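Local coordinates for E3 SUMO-protein ligase SIZ2 (Saccharomyces cerevisiae, PDB 6U75) that acts as a SUMO E3 ligase that promotes attachment of SUMO to target proteins, and binds double-stranded DNA and zinc, at residues K95-T100 with V221-C226; A71-Y76 with N90-K95; Y53-F58 with F135-F140. All coordinates share one frame; numbering follows the deposited sequence.

Contact 1. Residues K95-T100 with V221-C226; sequences KKQNGT and VPTWQC. With ZN (zinc ion), chain C.
The SP-RING zinc finger meets the PINIT domain here, through two irregular loops. V221-C226 runs into the zinc site. It starts with an inverse gamma turn centred on P222, closed by T223 N to V221 O at 2.6 Å. The turn faces T100. P222 CD lies 3.4 Å from T100 O, and T100 CG2 lies 3.8 Å from P222 O. The OG1 of T100 is turned elsewhere and bonds to G93 O. That leaves the methyl to meet the turn. Q97 adds a second point of touch. Its CG is anti to the backbone N (chi1 -171°) and the chain beyond is extended, so its amide reaches Q225 tip to tip. NE2 of Q97 and NE2 of Q225 are 3.7 Å apart, with the amide planes 29° apart. This is van der Waals contact, and no hydrogen bond joins the two segments. The interface is small and lies at the surface between the two domains. On the zinc-finger side, T223 OG1 takes a weak bond from Q225 N and another weak one from Q218 NE2. One residue past Q225, C226 joins C203, H205 and C229 round the metal, with its SG 2.3 Å from ZN.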
ATOM      1  N   LYS A  95       8.365  -8.593  -7.845  1.00 78.66           N
ATOM      2  CA  LYS A  95       9.431  -8.299  -8.799  1.00 84.65           C
ATOM      3  C   LYS A  95       8.892  -8.139 -10.215  1.00 91.92           C
ATOM      4  O   LYS A  95       9.498  -7.438 -11.034  1.00 85.31           O
ATOM      5  CB  LYS A  95      10.483  -9.409  -8.766  1.00 76.13           C
ATOM      6  CG  LYS A  95      11.031  -9.724  -7.381  1.00 74.43           C
ATOM      7  CD  LYS A  95      11.212 -11.223  -7.198  1.00 62.05           C
ATOM      8  CE  LYS A  95      11.585 -11.572  -5.769  1.00 75.89           C
ATOM      9  NZ  LYS A  95      11.557 -13.044  -5.536  1.00 73.65           N
ATOM     10  N   LYS A  96       7.762  -8.779 -10.523  1.00 88.83           N
ATOM     11  CA  LYS A  96       7.211  -8.742 -11.872  1.00 80.33           C
ATOM     12  C   LYS A  96       6.556  -7.411 -12.213  1.00 79.26           C
ATOM     13  O   LYS A  96       6.422  -7.093 -13.400  1.00 81.77           O
ATOM     14  CB  LYS A  96       6.186  -9.863 -12.046  1.00 86.66           C
ATOM     15  CG  LYS A  96       6.775 -11.260 -11.990  1.00 79.71           C
ATOM     16  CD  LYS A  96       7.628 -11.551 -13.216  1.00 83.31           C
ATOM     17  CE  LYS A  96       7.886 -13.039 -13.368  1.00 92.73           C
ATOM     18  NZ  LYS A  96       6.632 -13.803 -13.625  1.00 84.69           N
ATOM     19  N   GLN A  97       6.144  -6.634 -11.216  1.00 84.26           N
ATOM     20  CA  GLN A  97       5.432  -5.385 -11.436  1.00 77.67           C
ATOM     21  C   GLN A  97       6.280  -4.204 -10.984  1.00 63.30           C
ATOM     22  O   GLN A  97       7.051  -4.300 -10.025  1.00 61.73           O
ATOM     23  CB  GLN A  97       4.096  -5.381 -10.686  1.00 73.98           C
ATOM     24  CG  GLN A  97       3.187  -4.216 -11.037  1.00 73.09           C
ATOM     25  CD  GLN A  97       1.835  -4.312 -10.357  1.00 71.82           C
ATOM     26  OE1 GLN A  97       1.431  -5.384  -9.905  1.00 78.34           O
ATOM     27  NE2 GLN A  97       1.131  -3.189 -10.275  1.00 53.25           N
ATOM     28  N   ASN A  98       6.126  -3.086 -11.688  1.00 60.08           N
ATOM     29  CA  ASN A  98       6.845  -1.858 -11.388  1.00 65.06           C
ATOM     30  C   ASN A  98       5.972  -0.939 -10.545  1.00 55.74           C
ATOM     31  O   ASN A  98       4.762  -0.837 -10.770  1.00 65.38           O
ATOM     32  CB  ASN A  98       7.262  -1.143 -12.674  1.00 71.29           C
ATOM     33  CG  ASN A  98       8.210  -1.971 -13.517  1.00 54.00           C
ATOM     34  OD1 ASN A  98       9.105  -2.636 -12.995  1.00 65.40           O
ATOM     35  ND2 ASN A  98       8.016  -1.939 -14.830  1.00 46.01           N
ATOM     36  N   GLY A  99       6.592  -0.269  -9.579  1.00 66.75           N
ATOM     37  CA  GLY A  99       5.877   0.609  -8.679  1.00 49.84           C
ATOM     38  C   GLY A  99       5.293  -0.066  -7.460  1.00 49.81           C
ATOM     39  O   GLY A  99       4.580   0.592  -6.692  1.00 72.75           O
ATOM     40  N   THR A 100       5.571  -1.354  -7.256  1.00 49.07           N
ATOM     41  CA  THR A 100       5.046  -2.111  -6.126  1.00 49.20           C
ATOM     42  C   THR A 100       6.089  -2.307  -5.032  1.00 52.46           C
ATOM     43  O   THR A 100       6.047  -3.305  -4.305  1.00 62.60           O
ATOM     44  CB  THR A 100       4.521  -3.468  -6.595  1.00 55.83           C
ATOM     45  OG1 THR A 100       5.617  -4.287  -7.023  1.00 65.36           O
ATOM     46  CG2 THR A 100       3.545  -3.293  -7.747  1.00 62.06           C
ATOM     47  N   VAL A 221       2.572  -5.376  -0.255  1.00 34.70           N
ATOM     48  CA  VAL A 221       2.650  -5.518  -1.707  1.00 44.02           C
ATOM     49  C   VAL A 221       1.720  -4.480  -2.331  1.00 36.21           C
ATOM     50  O   VAL A 221       0.566  -4.798  -2.652  1.00 36.29           O
ATOM     51  CB  VAL A 221       2.285  -6.941  -2.158  1.00 45.90           C
ATOM     52  CG1 VAL A 221       2.599  -7.125  -3.637  1.00 49.43           C
ATOM     53  CG2 VAL A 221       3.028  -7.975  -1.325  1.00 39.08           C
ATOM     54  N   PRO A 222       2.172  -3.236  -2.522  1.00 37.36           N
ATOM     55  CA  PRO A 222       1.262  -2.183  -2.997  1.00 36.44           C
ATOM     56  C   PRO A 222       0.829  -2.344  -4.448  1.00 37.84           C
ATOM     57  O   PRO A 222       1.239  -1.564  -5.313  1.00 41.08           O
ATOM     58  CB  PRO A 222       2.083  -0.899  -2.801  1.00 37.05           C
ATOM     59  CG  PRO A 222       3.165  -1.263  -1.838  1.00 43.91           C
ATOM     60  CD  PRO A 222       3.478  -2.691  -2.118  1.00 37.21           C
ATOM     61  N   THR A 223      -0.011  -3.344  -4.726  1.00 38.71           N
ATOM     62  CA  THR A 223      -0.584  -3.478  -6.061  1.00 35.29           C
ATOM     63  C   THR A 223      -1.800  -2.579  -6.242  1.00 37.19           C
ATOM     64  O   THR A 223      -2.042  -2.080  -7.347  1.00 47.01           O
ATOM     65  CB  THR A 223      -0.982  -4.930  -6.332  1.00 37.36           C
ATOM     66  OG1 THR A 223      -2.186  -5.240  -5.618  1.00 47.76           O
ATOM     67  CG2 THR A 223       0.118  -5.879  -5.890  1.00 40.39           C
ATOM     68  N   TRP A 224      -2.566  -2.365  -5.175  1.00 39.00           N
ATOM     69  CA  TRP A 224      -3.770  -1.540  -5.210  1.00 36.62           C
ATOM     70  C   TRP A 224      -4.685  -1.959  -6.357  1.00 36.48           C
ATOM     71  O   TRP A 224      -5.160  -1.141  -7.147  1.00 42.97           O
ATOM     72  CB  TRP A 224      -3.409  -0.059  -5.288  1.00 35.96           C
ATOM     73  CG  TRP A 224      -2.866   0.427  -3.988  1.00 35.88           C
ATOM     74  CD1 TRP A 224      -1.558   0.632  -3.668  1.00 40.24           C
ATOM     75  CD2 TRP A 224      -3.621   0.734  -2.813  1.00 39.35           C
ATOM     76  NE1 TRP A 224      -1.451   1.061  -2.368  1.00 37.86           N
ATOM     77  CE2 TRP A 224      -2.704   1.131  -1.821  1.00 31.87           C
ATOM     78  CE3 TRP A 224      -4.985   0.719  -2.505  1.00 34.59           C
ATOM     79  CZ2 TRP A 224      -3.106   1.512  -0.544  1.00 26.86           C
ATOM     80  CZ3 TRP A 224      -5.381   1.097  -1.238  1.00 34.23           C
ATOM     81  CH2 TRP A 224      -4.446   1.488  -0.272  1.00 26.45           C
ATOM     82  N   GLN A 225      -4.934  -3.263  -6.431  1.00 51.14           N
ATOM     83  CA  GLN A 225      -5.881  -3.846  -7.367  1.00 48.07           C
ATOM     84  C   GLN A 225      -6.951  -4.586  -6.580  1.00 40.11           C
ATOM     85  O   GLN A 225      -6.644  -5.298  -5.619  1.00 44.84           O
ATOM     86  CB  GLN A 225      -5.187  -4.804  -8.337  1.00 52.41           C
ATOM     87  CG  GLN A 225      -4.129  -4.146  -9.203  1.00 55.55           C
ATOM     88  CD  GLN A 225      -3.352  -5.149 -10.033  1.00 68.40           C
ATOM     89  OE1 GLN A 225      -3.764  -6.300 -10.181  1.00 69.15           O
ATOM     90  NE2 GLN A 225      -2.217  -4.719 -10.573  1.00 61.36           N
ATOM     91  N   CYS A 226      -8.200  -4.403  -6.983  1.00 39.98           N
ATOM     92  CA  CYS A 226      -9.303  -5.078  -6.318  1.00 45.20           C
ATOM     93  C   CYS A 226      -9.044  -6.585  -6.294  1.00 43.42           C
ATOM     94  O   CYS A 226      -8.777  -7.178  -7.348  1.00 40.48           O
ATOM     95  CB  CYS A 226     -10.616  -4.779  -7.041  1.00 51.65           C
ATOM     96  SG  CYS A 226     -12.066  -5.589  -6.334  1.00 56.59           S
TER
HETATM   97 ZN    ZN C 501     -13.696  -4.707  -7.750  1.00 47.51          ZN

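Contact 2. Residues A71-Y76 with N90-K95; sequences AIDFPY and NVKGLK
Two aromatic rings each carry an aliphatic group on one face. V91 CB sits over the centre of the F74 ring, 3.9 Å from the centroid, in a CH-pi contact. K95 CG lies over the centre of the Y76 ring in the same way, at 4.1 Å. The K95 chain then crosses the ring obliquely, and its CE comes to 3.5 Å from Y76 OH. Between the rings, K92 runs along the backbone of 71-76, with its CG 3.5 Å from F74 N. Its chain bends at chi2 (-56°) and ends beside D73. K92 NZ and D73 OD1 form a salt bridge at 2.9 Å, with a weak hydrogen bond. The same D73 OD1 accepts a bond from G99 N, and K92 NZ also donates to Q97 O. These partners probably keep both charges in place. An alanine at F74 would remove the ring, and would probably cost V91 its CH-pi partner and weaken the packing on L80. Both segments are loops of the PINIT domain. F74 and V91 pack on L80 of strand 79-82, and F74 and P75 rest on S56 of strand 50-58, so F74 bridges the two strands.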
ATOM      1  N   ALA A  71       7.293   6.660  -8.704  1.00 51.83           N
ATOM      2  CA  ALA A  71       6.789   5.445  -8.078  1.00 61.37           C
ATOM      3  C   ALA A  71       7.947   4.658  -7.478  1.00 48.17           C
ATOM      4  O   ALA A  71       9.051   4.630  -8.029  1.00 49.12           O
ATOM      5  CB  ALA A  71       6.037   4.591  -9.099  1.00 45.76           C
ATOM      6  N   ILE A  72       7.695   4.015  -6.340  1.00 31.40           N
ATOM      7  CA  ILE A  72       8.767   3.353  -5.600  1.00 38.44           C
ATOM      8  C   ILE A  72       9.274   2.178  -6.429  1.00 40.41           C
ATOM      9  O   ILE A  72       8.551   1.203  -6.656  1.00 50.59           O
ATOM     10  CB  ILE A  72       8.301   2.899  -4.213  1.00 31.59           C
ATOM     11  CG1 ILE A  72       8.046   4.124  -3.331  1.00 46.72           C
ATOM     12  CG2 ILE A  72       9.344   1.974  -3.582  1.00 44.54           C
ATOM     13  CD1 ILE A  72       7.599   3.802  -1.923  1.00 43.72           C
ATOM     14  N   ASP A  73      10.525   2.264  -6.876  1.00 34.69           N
ATOM     15  CA  ASP A  73      11.168   1.192  -7.628  1.00 31.71           C
ATOM     16  C   ASP A  73      12.623   1.111  -7.191  1.00 31.03           C
ATOM     17  O   ASP A  73      13.404   2.033  -7.449  1.00 33.23           O
ATOM     18  CB  ASP A  73      11.062   1.426  -9.134  1.00 46.44           C
ATOM     19  CG  ASP A  73       9.728   0.985  -9.699  1.00 46.97           C
ATOM     20  OD1 ASP A  73       9.343  -0.181  -9.471  1.00 52.11           O
ATOM     21  OD2 ASP A  73       9.060   1.803 -10.367  1.00 49.46           O
ATOM     22  N   PHE A  74      12.978   0.023  -6.522  1.00 32.83           N
ATOM     23  CA  PHE A  74      14.361  -0.265  -6.184  1.00 30.50           C
ATOM     24  C   PHE A  74      14.994  -1.137  -7.263  1.00 39.98           C
ATOM     25  O   PHE A  74      14.301  -1.914  -7.929  1.00 56.01           O
ATOM     26  CB  PHE A  74      14.448  -0.986  -4.842  1.00 26.21           C
ATOM     27  CG  PHE A  74      14.422  -0.071  -3.652  1.00 25.65           C
ATOM     28  CD1 PHE A  74      13.223   0.354  -3.110  1.00 39.91           C
ATOM     29  CD2 PHE A  74      15.602   0.352  -3.065  1.00 31.68           C
ATOM     30  CE1 PHE A  74      13.201   1.189  -2.010  1.00 43.85           C
ATOM     31  CE2 PHE A  74      15.587   1.187  -1.965  1.00 27.41           C
ATOM     32  CZ  PHE A  74      14.385   1.606  -1.437  1.00 25.66           C
ATOM     33  N   PRO A  75      16.306  -1.039  -7.466  1.00 37.79           N
ATOM     34  CA  PRO A  75      16.973  -1.972  -8.384  1.00 39.26           C
ATOM     35  C   PRO A  75      16.980  -3.375  -7.797  1.00 37.97           C
ATOM     36  O   PRO A  75      17.386  -3.578  -6.653  1.00 41.69           O
ATOM     37  CB  PRO A  75      18.390  -1.402  -8.510  1.00 44.42           C
ATOM     38  CG  PRO A  75      18.593  -0.617  -7.260  1.00 37.26           C
ATOM     39  CD  PRO A  75      17.248  -0.067  -6.883  1.00 34.58           C
ATOM     40  N   TYR A  76      16.514  -4.345  -8.584  1.00 50.74           N
ATOM     41  CA  TYR A  76      16.511  -5.730  -8.143  1.00 37.72           C
ATOM     42  C   TYR A  76      17.519  -6.533  -8.946  1.00 45.42           C
ATOM     43  O   TYR A  76      17.472  -6.504 -10.184  1.00 52.29           O
ATOM     44  CB  TYR A  76      15.121  -6.357  -8.289  1.00 40.74           C
ATOM     45  CG  TYR A  76      15.075  -7.789  -7.806  1.00 58.41           C
ATOM     46  CD1 TYR A  76      14.959  -8.079  -6.452  1.00 59.03           C
ATOM     47  CD2 TYR A  76      15.166  -8.850  -8.698  1.00 54.12           C
ATOM     48  CE1 TYR A  76      14.925  -9.385  -6.002  1.00 65.08           C
ATOM     49  CE2 TYR A  76      15.132 -10.160  -8.256  1.00 50.56           C
ATOM     50  CZ  TYR A  76      15.012 -10.422  -6.908  1.00 67.69           C
ATOM     51  OH  TYR A  76      14.978 -11.723  -6.461  1.00 81.82           O
ATOM     52  N   ASN A  90      11.661  -5.708   2.801  1.00 67.40           N
ATOM     53  CA  ASN A  90      11.259  -6.153   1.468  1.00 71.02           C
ATOM     54  C   ASN A  90      11.075  -4.914   0.589  1.00 74.28           C
ATOM     55  O   ASN A  90       9.966  -4.502   0.243  1.00 77.11           O
ATOM     56  CB  ASN A  90       9.991  -6.992   1.546  1.00 67.19           C
ATOM     57  CG  ASN A  90       9.563  -7.534   0.197  1.00 71.33           C
ATOM     58  OD1 ASN A  90       8.826  -6.880  -0.541  1.00 63.57           O
ATOM     59  ND2 ASN A  90      10.020  -8.737  -0.131  1.00 75.35           N
ATOM     60  N   VAL A  91      12.212  -4.310   0.233  1.00 68.47           N
ATOM     61  CA  VAL A  91      12.193  -2.990  -0.395  1.00 60.30           C
ATOM     62  C   VAL A  91      11.422  -3.022  -1.708  1.00 52.78           C
ATOM     63  O   VAL A  91      10.672  -2.089  -2.023  1.00 71.41           O
ATOM     64  CB  VAL A  91      13.628  -2.463  -0.592  1.00 63.23           C
ATOM     65  CG1 VAL A  91      14.222  -2.044   0.743  1.00 59.64           C
ATOM     66  CG2 VAL A  91      14.513  -3.505  -1.275  1.00 52.61           C
ATOM     67  N   LYS A  92      11.591  -4.082  -2.496  1.00 71.94           N
ATOM     68  CA  LYS A  92      10.947  -4.191  -3.807  1.00 82.06           C
ATOM     69  C   LYS A  92      10.154  -5.494  -3.850  1.00 63.70           C
ATOM     70  O   LYS A  92      10.686  -6.549  -4.207  1.00 79.19           O
ATOM     71  CB  LYS A  92      11.977  -4.115  -4.934  1.00 70.07           C
ATOM     72  CG  LYS A  92      11.589  -3.153  -6.050  1.00 56.17           C
ATOM     73  CD  LYS A  92      10.228  -3.491  -6.648  1.00 79.21           C
ATOM     74  CE  LYS A  92       9.895  -2.576  -7.812  1.00 56.63           C
ATOM     75  NZ  LYS A  92       8.448  -2.616  -8.160  1.00 58.63           N
ATOM     76  N   GLY A  93       8.875  -5.413  -3.479  1.00 66.85           N
ATOM     77  CA  GLY A  93       7.992  -6.550  -3.588  1.00 79.32           C
ATOM     78  C   GLY A  93       7.375  -6.665  -4.970  1.00 78.34           C
ATOM     79  O   GLY A  93       7.308  -5.698  -5.727  1.00 77.21           O
ATOM     80  N   LEU A  94       6.920  -7.873  -5.291  1.00 89.35           N
ATOM     81  CA  LEU A  94       6.348  -8.175  -6.601  1.00 90.75           C
ATOM     82  C   LEU A  94       7.324  -7.768  -7.710  1.00 85.29           C
ATOM     83  O   LEU A  94       7.158  -6.765  -8.405  1.00 78.23           O
ATOM     84  CB  LEU A  94       4.989  -7.486  -6.766  1.00 72.94           C
ATOM     85  CG  LEU A  94       3.915  -8.299  -7.493  1.00 77.04           C
ATOM     86  CD1 LEU A  94       3.410  -9.427  -6.606  1.00 74.67           C
ATOM     87  CD2 LEU A  94       2.763  -7.410  -7.933  1.00 72.04           C
ATOM     88  N   LYS A  95       8.365  -8.593  -7.845  1.00 78.66           N
ATOM     89  CA  LYS A  95       9.431  -8.299  -8.799  1.00 84.65           C
ATOM     90  C   LYS A  95       8.892  -8.139 -10.215  1.00 91.92           C
ATOM     91  O   LYS A  95       9.498  -7.438 -11.034  1.00 85.31           O
ATOM     92  CB  LYS A  95      10.483  -9.409  -8.766  1.00 76.13           C
ATOM     93  CG  LYS A  95      11.031  -9.724  -7.381  1.00 74.43           C
ATOM     94  CD  LYS A  95      11.212 -11.223  -7.198  1.00 62.05           C
ATOM     95  CE  LYS A  95      11.585 -11.572  -5.769  1.00 75.89           C
ATOM     96  NZ  LYS A  95      11.557 -13.044  -5.536  1.00 73.65           N
TER

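Contact 3. Residues Y53-F58 with F135-F140; sequences YLFSGF and FIVEVF
F135 O is gripped by one straight hydrogen bond, from Y53 N at 2.9 Å, with an N-H...O angle of 169°. The donor lies nearly along the C=O axis. The return bond, F135 N to Y53 O, is 3.0 Å long. Together they make Y53 and F135 an antiparallel hydrogen-bonded pair of strands 50-58 and 130-139, in one of the two antiparallel sheets of the PINIT domain. Before F135 the pairing goes on, F55 with S133 and G57 with S131. After F135 the second strand turns away, so the axes of strand segments 53-58 and 135-139 make an angle of 112°. Side chains fill the angle between them. The side chains of Y53 and V137 cross at about a right angle, and V137 CG2 lies over one face of the ring, offset toward the rim, 3.9 Å from the centroid. Farther along the same ring, V139 CG1 comes to 3.3 Å from Y53 OH. The CG1 of V139 is anti to its carbonyl carbon, which puts that methyl beside the tyrosine tip. F55 and F135 form an offset edge-to-face pair. F135 gives its edge to the face of F55, with the planes at 89° and the centroids 5.8 Å apart. V137 CG1 meets the edge of F55, 4.2 Å from CE1. F3 touches both phenylalanine rings, and Y8 meets F55 edge-to-face, so the pair belongs to a larger aromatic cluster. Two backbone bonds set the register at one end, so the place where the strands diverge probably depends on apolar packing more than on further backbone bonds.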
ATOM      1  N   TYR A  53      12.549   7.248   6.195  1.00 27.66           N
ATOM      2  CA  TYR A  53      12.340   6.271   5.138  1.00 26.64           C
ATOM      3  C   TYR A  53      13.204   6.605   3.930  1.00 26.30           C
ATOM      4  O   TYR A  53      13.260   7.761   3.491  1.00 26.15           O
ATOM      5  CB  TYR A  53      10.866   6.217   4.726  1.00 26.36           C
ATOM      6  CG  TYR A  53       9.992   5.336   5.596  1.00 25.15           C
ATOM      7  CD1 TYR A  53      10.462   4.805   6.791  1.00 27.26           C
ATOM      8  CD2 TYR A  53       8.696   5.021   5.209  1.00 27.72           C
ATOM      9  CE1 TYR A  53       9.663   3.996   7.578  1.00 36.82           C
ATOM     10  CE2 TYR A  53       7.891   4.214   5.990  1.00 31.28           C
ATOM     11  CZ  TYR A  53       8.379   3.704   7.171  1.00 28.26           C
ATOM     12  OH  TYR A  53       7.580   2.900   7.950  1.00 28.35           O
ATOM     13  N   LEU A  54      13.874   5.582   3.407  1.00 26.45           N
ATOM     14  CA  LEU A  54      14.599   5.660   2.149  1.00 25.12           C
ATOM     15  C   LEU A  54      13.664   5.300   1.002  1.00 26.42           C
ATOM     16  O   LEU A  54      12.875   4.357   1.102  1.00 30.55           O
ATOM     17  CB  LEU A  54      15.797   4.711   2.170  1.00 37.95           C
ATOM     18  CG  LEU A  54      16.670   4.623   0.919  1.00 40.01           C
ATOM     19  CD1 LEU A  54      17.571   5.839   0.796  1.00 44.43           C
ATOM     20  CD2 LEU A  54      17.492   3.345   0.947  1.00 42.96           C
ATOM     21  N   PHE A  55      13.756   6.059  -0.086  1.00 27.85           N
ATOM     22  CA  PHE A  55      12.915   5.872  -1.258  1.00 25.77           C
ATOM     23  C   PHE A  55      13.792   5.734  -2.493  1.00 28.09           C
ATOM     24  O   PHE A  55      14.841   6.377  -2.595  1.00 36.59           O
ATOM     25  CB  PHE A  55      11.947   7.046  -1.440  1.00 29.74           C
ATOM     26  CG  PHE A  55      10.911   7.152  -0.358  1.00 35.18           C
ATOM     27  CD1 PHE A  55      11.213   7.750   0.854  1.00 27.80           C
ATOM     28  CD2 PHE A  55       9.632   6.659  -0.555  1.00 33.92           C
ATOM     29  CE1 PHE A  55      10.261   7.848   1.849  1.00 24.65           C
ATOM     30  CE2 PHE A  55       8.677   6.755   0.436  1.00 38.46           C
ATOM     31  CZ  PHE A  55       8.991   7.350   1.639  1.00 25.75           C
ATOM     32  N   SER A  56      13.352   4.896  -3.427  1.00 34.16           N
ATOM     33  CA  SER A  56      14.036   4.694  -4.694  1.00 26.53           C
ATOM     34  C   SER A  56      12.999   4.683  -5.804  1.00 25.76           C
ATOM     35  O   SER A  56      11.944   4.059  -5.667  1.00 26.61           O
ATOM     36  CB  SER A  56      14.834   3.384  -4.705  1.00 28.74           C
ATOM     37  OG  SER A  56      15.442   3.160  -5.965  1.00 23.86           O
ATOM     38  N   GLY A  57      13.299   5.379  -6.900  1.00 31.48           N
ATOM     39  CA  GLY A  57      12.376   5.452  -8.013  1.00 32.75           C
ATOM     40  C   GLY A  57      13.108   5.459  -9.339  1.00 28.76           C
ATOM     41  O   GLY A  57      14.300   5.754  -9.412  1.00 29.63           O
ATOM     42  N   PHE A  58      12.371   5.118 -10.392  1.00 34.22           N
ATOM     43  CA  PHE A  58      12.925   5.199 -11.737  1.00 29.40           C
ATOM     44  C   PHE A  58      13.210   6.652 -12.090  1.00 38.45           C
ATOM     45  O   PHE A  58      12.349   7.523 -11.928  1.00 40.63           O
ATOM     46  CB  PHE A  58      11.963   4.586 -12.755  1.00 26.71           C
ATOM     47  CG  PHE A  58      11.958   3.081 -12.768  1.00 44.52           C
ATOM     48  CD1 PHE A  58      13.146   2.365 -12.751  1.00 46.53           C
ATOM     49  CD2 PHE A  58      10.763   2.383 -12.799  1.00 44.81           C
ATOM     50  CE1 PHE A  58      13.140   0.984 -12.765  1.00 42.23           C
ATOM     51  CE2 PHE A  58      10.751   1.002 -12.812  1.00 57.31           C
ATOM     52  CZ  PHE A  58      11.941   0.301 -12.795  1.00 54.35           C
ATOM     53  N   PHE A 135      13.378  10.718   3.397  1.00 31.36           N
ATOM     54  CA  PHE A 135      12.382  11.624   3.950  1.00 25.87           C
ATOM     55  C   PHE A 135      12.030  11.205   5.365  1.00 26.17           C
ATOM     56  O   PHE A 135      11.951  10.013   5.666  1.00 32.07           O
ATOM     57  CB  PHE A 135      11.094  11.642   3.114  1.00 28.15           C
ATOM     58  CG  PHE A 135      11.244  12.280   1.765  1.00 31.02           C
ATOM     59  CD1 PHE A 135      11.839  11.593   0.721  1.00 26.81           C
ATOM     60  CD2 PHE A 135      10.770  13.561   1.535  1.00 25.77           C
ATOM     61  CE1 PHE A 135      11.969  12.177  -0.524  1.00 37.43           C
ATOM     62  CE2 PHE A 135      10.898  14.149   0.294  1.00 25.09           C
ATOM     63  CZ  PHE A 135      11.498  13.457  -0.736  1.00 30.35           C
ATOM     64  N   ILE A 136      11.803  12.183   6.224  1.00 28.32           N
ATOM     65  CA  ILE A 136      11.065  11.929   7.453  1.00 32.21           C
ATOM     66  C   ILE A 136       9.587  11.881   7.096  1.00 27.05           C
ATOM     67  O   ILE A 136       9.092  12.710   6.324  1.00 28.26           O
ATOM     68  CB  ILE A 136      11.372  13.000   8.513  1.00 27.15           C
ATOM     69  CG1 ILE A 136      12.873  13.003   8.812  1.00 28.11           C
ATOM     70  CG2 ILE A 136      10.567  12.742   9.785  1.00 24.38           C
ATOM     71  CD1 ILE A 136      13.271  13.817  10.022  1.00 43.83           C
ATOM     72  N   VAL A 137       8.881  10.890   7.629  1.00 25.77           N
ATOM     73  CA  VAL A 137       7.499  10.642   7.247  1.00 25.54           C
ATOM     74  C   VAL A 137       6.703  10.236   8.475  1.00 25.14           C
ATOM     75  O   VAL A 137       7.223   9.608   9.401  1.00 28.57           O
ATOM     76  CB  VAL A 137       7.387   9.548   6.161  1.00 30.09           C
ATOM     77  CG1 VAL A 137       8.222   9.911   4.942  1.00 27.07           C
ATOM     78  CG2 VAL A 137       7.813   8.197   6.720  1.00 28.36           C
ATOM     79  N   GLU A 138       5.427  10.603   8.472  1.00 26.80           N
ATOM     80  CA  GLU A 138       4.470  10.093   9.443  1.00 32.71           C
ATOM     81  C   GLU A 138       3.830   8.842   8.857  1.00 30.40           C
ATOM     82  O   GLU A 138       3.282   8.884   7.750  1.00 30.25           O
ATOM     83  CB  GLU A 138       3.410  11.141   9.774  1.00 44.04           C
ATOM     84  CG  GLU A 138       2.493  10.745  10.921  1.00 33.89           C
ATOM     85  CD  GLU A 138       1.442  11.795  11.217  1.00 36.13           C
ATOM     86  OE1 GLU A 138       0.253  11.430  11.334  1.00 51.97           O
ATOM     87  OE2 GLU A 138       1.804  12.985  11.327  1.00 44.14           O
ATOM     88  N   VAL A 139       3.918   7.732   9.586  1.00 32.13           N
ATOM     89  CA  VAL A 139       3.409   6.448   9.121  1.00 28.36           C
ATOM     90  C   VAL A 139       2.057   6.189   9.765  1.00 29.75           C
ATOM     91  O   VAL A 139       1.769   6.650  10.876  1.00 41.25           O
ATOM     92  CB  VAL A 139       4.395   5.299   9.426  1.00 30.32           C
ATOM     93  CG1 VAL A 139       5.748   5.572   8.784  1.00 33.39           C
ATOM     94  CG2 VAL A 139       4.537   5.090  10.929  1.00 43.47           C
ATOM     95  N   PHE A 140       1.217   5.437   9.058  1.00 26.47           N
ATOM     96  CA  PHE A 140      -0.111   5.074   9.527  1.00 36.06           C
ATOM     97  C   PHE A 140      -0.304   3.575   9.362  1.00 30.77           C
ATOM     98  O   PHE A 140       0.059   3.003   8.330  1.00 42.00           O
ATOM     99  CB  PHE A 140      -1.200   5.827   8.758  1.00 36.84           C
ATOM    100  CG  PHE A 140      -1.039   7.319   8.789  1.00 33.61           C
ATOM    101  CD1 PHE A 140      -1.646   8.074   9.777  1.00 37.04           C
ATOM    102  CD2 PHE A 140      -0.280   7.966   7.829  1.00 37.04           C
ATOM    103  CE1 PHE A 140      -1.501   9.447   9.806  1.00 28.90           C
ATOM    104  CE2 PHE A 140      -0.130   9.338   7.854  1.00 33.36           C
ATOM    105  CZ  PHE A 140      -0.742  10.079   8.844  1.00 34.27           C
TER

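From the N terminus, strand 50-58 supplies the first half of contact 3. Segments 71-76 and 90-95 then meet as contact 2, which closes a short loop holding strands 79-82 and 85-86. That loop is nested inside the larger one that contact 3 closes when the chain returns at 135-140. Contact 1 opens at 95-100, right after contact 2 closes, and the two share K95. Its partner comes only at 221-226, so contact 1 crosses contact 3. Contacts 2 and 3 touch through backbone, D73 N with S56 O. Contact 1 reaches contact 3 where N98 packs on F58. Contact 3 joins two strands of a PINIT sheet and contact 2 joins two loops of the same domain; contact 1 joins that domain to the SP-RING.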